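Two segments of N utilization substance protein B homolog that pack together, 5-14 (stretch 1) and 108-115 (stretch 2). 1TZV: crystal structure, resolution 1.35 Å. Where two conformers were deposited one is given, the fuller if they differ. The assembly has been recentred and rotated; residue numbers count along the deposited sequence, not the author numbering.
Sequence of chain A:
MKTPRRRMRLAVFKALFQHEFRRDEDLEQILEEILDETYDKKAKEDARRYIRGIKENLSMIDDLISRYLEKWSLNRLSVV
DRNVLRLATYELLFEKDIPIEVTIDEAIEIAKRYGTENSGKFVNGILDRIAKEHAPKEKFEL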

# COMPACT_ATOMS: atom_id res chain seq x y z
N ARG A 5 12.37 -2.38 5.77
CA ARG A 5 11.13 -2.63 5.05
C ARG A 5 10.21 -1.42 5.14
O ARG A 5 9.55 -1.06 4.17
N ARG A 6 10.14 -0.80 6.31
CA ARG A 6 9.27 0.35 6.47
C ARG A 6 9.60 1.49 5.53
O ARG A 6 8.69 2.16 5.04
N ARG A 7 10.89 1.73 5.30
CA ARG A 7 11.29 2.81 4.41
C ARG A 7 11.05 2.44 2.94
O ARG A 7 10.64 3.28 2.14
N MET A 8 11.30 1.18 2.60
CA MET A 8 11.05 0.69 1.25
C MET A 8 9.56 0.90 0.97
O MET A 8 9.19 1.47 -0.06
N ARG A 9 8.70 0.45 1.89
CA ARG A 9 7.26 0.56 1.69
C ARG A 9 6.80 2.01 1.62
O ARG A 9 5.88 2.33 0.86
N LEU A 10 7.43 2.88 2.41
CA LEU A 10 7.06 4.29 2.38
C LEU A 10 7.38 4.91 1.02
O LEU A 10 6.68 5.81 0.57
N ALA A 11 8.44 4.44 0.37
CA ALA A 11 8.79 4.99 -0.96
C ALA A 11 7.67 4.63 -1.95
O ALA A 11 7.31 5.44 -2.81
N VAL A 12 7.14 3.41 -1.83
CA VAL A 12 6.04 2.97 -2.69
C VAL A 12 4.84 3.88 -2.42
O VAL A 12 4.20 4.39 -3.35
N PHE A 13 4.54 4.10 -1.14
CA PHE A 13 3.43 4.97 -0.78
C PHE A 13 3.64 6.37 -1.33
O PHE A 13 2.71 6.95 -1.89
N LYS A 14 4.84 6.93 -1.18
CA LYS A 14 5.09 8.27 -1.70
C LYS A 14 4.88 8.36 -3.20
O LYS A 14 4.37 9.37 -3.69
N ILE A 108 -1.53 0.79 8.99
CA ILE A 108 -2.15 1.69 9.96
C ILE A 108 -1.15 2.79 10.32
O ILE A 108 -1.55 3.96 10.46
N GLU A 109 0.12 2.45 10.49
CA GLU A 109 1.15 3.45 10.82
C GLU A 109 1.21 4.52 9.73
O GLU A 109 1.31 5.72 10.06
N ILE A 110 1.16 4.13 8.46
CA ILE A 110 1.21 5.13 7.40
C ILE A 110 -0.04 6.00 7.43
O ILE A 110 0.05 7.22 7.29
N ALA A 111 -1.20 5.39 7.61
CA ALA A 111 -2.44 6.16 7.66
C ALA A 111 -2.41 7.16 8.81
O ALA A 111 -2.86 8.29 8.63
N LYS A 112 -1.88 6.78 9.96
CA LYS A 112 -1.81 7.70 11.10
C LYS A 112 -0.77 8.79 10.86
O LYS A 112 -0.97 9.95 11.24
N ARG A 113 0.32 8.42 10.19
CA ARG A 113 1.42 9.33 9.87
C ARG A 113 0.92 10.57 9.16
O ARG A 113 1.27 11.71 9.54
N TYR A 114 0.09 10.38 8.14
CA TYR A 114 -0.41 11.47 7.33
C TYR A 114 -1.86 11.81 7.58
O TYR A 114 -2.40 12.67 6.89
N GLY A 115 -2.46 11.15 8.56
CA GLY A 115 -3.85 11.40 8.89
C GLY A 115 -4.02 11.60 10.37
O GLY A 115 -3.26 12.32 11.01

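Two helices that cross at a wide angle can make a compact contact if each offers side chains at the spacing of its own turns, with an apolar centre and charged groups at the margin. The packing of 5-14 against 108-115 in this N utilization substance protein B homolog is a clear example. The helix axes come no closer than 11.7 Å and their directions differ by 59°, so the gap is filled by side chains; even the nearest backbone pair, Leu 10 CA and Ile 110 CA, stands 7.8 Å apart.

Arg 5 lies out of reach, and the contact begins with Arg 6, whose CA-to-CB bond points toward the second helix. Its side chain, m at chi1 and then t at chi2 and chi3, extends to meet Glu 109, itself m then t. The two form a salt bridge in which Arg 6 NE donates a hydrogen bond to Glu 109 OE1 at 3.0 Å. The acceptor lies near the guanidinium plane, where the N-H groups point, and a second, weak hydrogen bond runs from Arg 6 NH1 to Glu 109 OE2 at 3.4 Å. One water reinforces the pair: it donates to Glu 109 OE2 at 2.8 Å and weakly accepts from Arg 6 NH1 at 3.3 Å.

Arg 7 and Met 8 do not take part. Arg 9 points sideways and contributes its aliphatic portion, with CD 4.1 Å from Ile 110 CD1, while its guanidinium is bonded elsewhere in the structure.

Leu 10 (m, t) points in one helical turn after Arg 6. Its CD2 lies 4.0 Å from Ile 110 CG1 and also 4.0 Å from Tyr 114 OH, approaching the tyrosine at the ring edge. Leu 10 CD1 sits over one face of the Arg 113 guanidinium, a surface with no N-H group directed at it. The extended Arg 113, t through chi3, uses its NE instead to donate to Tyr 114 OH at 3.0 Å, joining two residues that are neighbours in sequence and that both touch Leu 10.

Ala 11 and Val 12 are again out of reach, and Phe 13 (t) completes the apolar centre. Ile 110 (m, t) places CG2 3.9 Å from Phe 13 CG, almost directly above the ring centre, in a CH-pi contact. Tyr 114 (m) approaches obliquely, its CE1 3.4 Å from Phe 13 CE2; the two rings are near parallel but slid apart, so they barely overlap. Ile 110 thus touches Arg 9, Leu 10 and Phe 13 alike.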

# COMPACT_ATOMS: atom_id res chain seq x y z
CB ARG A 5 10.43 -3.86 5.63
CG ARG A 5 8.99 -4.06 5.13
CD ARG A 5 8.33 -5.30 5.75
NE ARG A 5 8.14 -5.15 7.19
CZ ARG A 5 8.72 -5.93 8.10
NH1 ARG A 5 8.50 -5.73 9.39
NH2 ARG A 5 9.53 -6.92 7.72
CB ARG A 6 9.31 0.88 7.90
CG ARG A 6 8.45 0.10 8.88
CD ARG A 6 8.41 0.81 10.22
NE ARG A 6 7.65 0.07 11.21
CZ ARG A 6 8.16 -0.79 12.08
NH1 ARG A 6 7.36 -1.41 12.95
NH2 ARG A 6 9.47 -1.03 12.11
CB ARG A 7 12.77 3.20 4.65
CG ARG A 7 13.19 4.48 3.94
CD ARG A 7 14.43 5.17 4.56
NE ARG A 7 14.69 6.43 3.87
CZ ARG A 7 15.56 6.59 2.88
NH1 ARG A 7 15.71 7.78 2.30
NH2 ARG A 7 16.31 5.57 2.48
CB MET A 8 11.41 -0.80 1.17
CG MET A 8 11.13 -1.51 -0.16
SD MET A 8 9.40 -1.90 -0.51
CE MET A 8 9.07 -3.18 0.72
CB ARG A 9 6.48 -0.17 2.79
CG ARG A 9 5.01 -0.32 2.45
CD ARG A 9 4.21 -0.86 3.61
NE ARG A 9 4.50 -2.25 3.95
CZ ARG A 9 5.21 -2.63 5.00
NH1 ARG A 9 5.73 -1.73 5.83
NH2 ARG A 9 5.33 -3.91 5.28
CB LEU A 10 7.76 5.09 3.48
CG LEU A 10 7.06 5.21 4.84
CD1 LEU A 10 8.01 5.93 5.78
CD2 LEU A 10 5.71 5.95 4.71
CB ALA A 11 10.13 4.42 -1.45
CB VAL A 12 5.68 1.48 -2.39
CG1 VAL A 12 4.46 1.10 -3.16
CG2 VAL A 12 6.85 0.57 -2.76
CB PHE A 13 3.24 5.04 0.73
CG PHE A 13 2.20 6.04 1.13
CD1 PHE A 13 0.85 5.75 0.96
CD2 PHE A 13 2.57 7.30 1.55
CE1 PHE A 13 -0.12 6.73 1.20
CE2 PHE A 13 1.61 8.29 1.79
CZ PHE A 13 0.26 8.00 1.61
CB LYS A 14 6.50 8.73 -1.33
CG LYS A 14 6.69 8.94 0.17
CD LYS A 14 8.08 9.46 0.50
CE LYS A 14 9.15 8.45 0.11
NZ LYS A 14 10.52 8.99 0.30
CB ILE A 108 -2.54 0.91 11.26
CG1 ILE A 108 -3.71 -0.03 10.98
CG2 ILE A 108 -2.88 1.88 12.39
CD1 ILE A 108 -3.89 -1.09 12.07
CB GLU A 109 2.53 2.81 10.93
CG GLU A 109 2.85 2.02 12.20
CD GLU A 109 4.18 1.25 12.10
OE1 GLU A 109 4.99 1.55 11.19
OE2 GLU A 109 4.41 0.33 12.92
CB ILE A 110 1.37 4.46 6.01
CG1 ILE A 110 2.69 3.68 5.96
CG2 ILE A 110 1.37 5.55 4.90
CD1 ILE A 110 2.90 2.90 4.63
CB ALA A 111 -3.64 5.22 7.82
CB LYS A 112 -1.47 6.93 12.37
CG LYS A 112 -2.62 6.09 12.87
CD LYS A 112 -2.26 5.41 14.18
CE LYS A 112 -3.45 4.67 14.76
NZ LYS A 112 -3.12 4.12 16.11
CB ARG A 113 2.42 8.57 8.97
CG ARG A 113 3.66 9.34 8.49
CD ARG A 113 4.52 8.41 7.61
NE ARG A 113 5.69 9.09 7.06
CZ ARG A 113 6.83 9.27 7.71
NH1 ARG A 113 7.83 9.91 7.12
NH2 ARG A 113 6.99 8.80 8.94
CB TYR A 114 -0.27 11.14 5.84
CG TYR A 114 1.13 10.80 5.43
CD1 TYR A 114 1.52 9.48 5.20
CD2 TYR A 114 2.08 11.80 5.27
CE1 TYR A 114 2.82 9.18 4.83
CE2 TYR A 114 3.38 11.51 4.89
CZ TYR A 114 3.74 10.20 4.68
OH TYR A 114 5.03 9.90 4.30
O HOH W 1 4.27 -2.26 13.88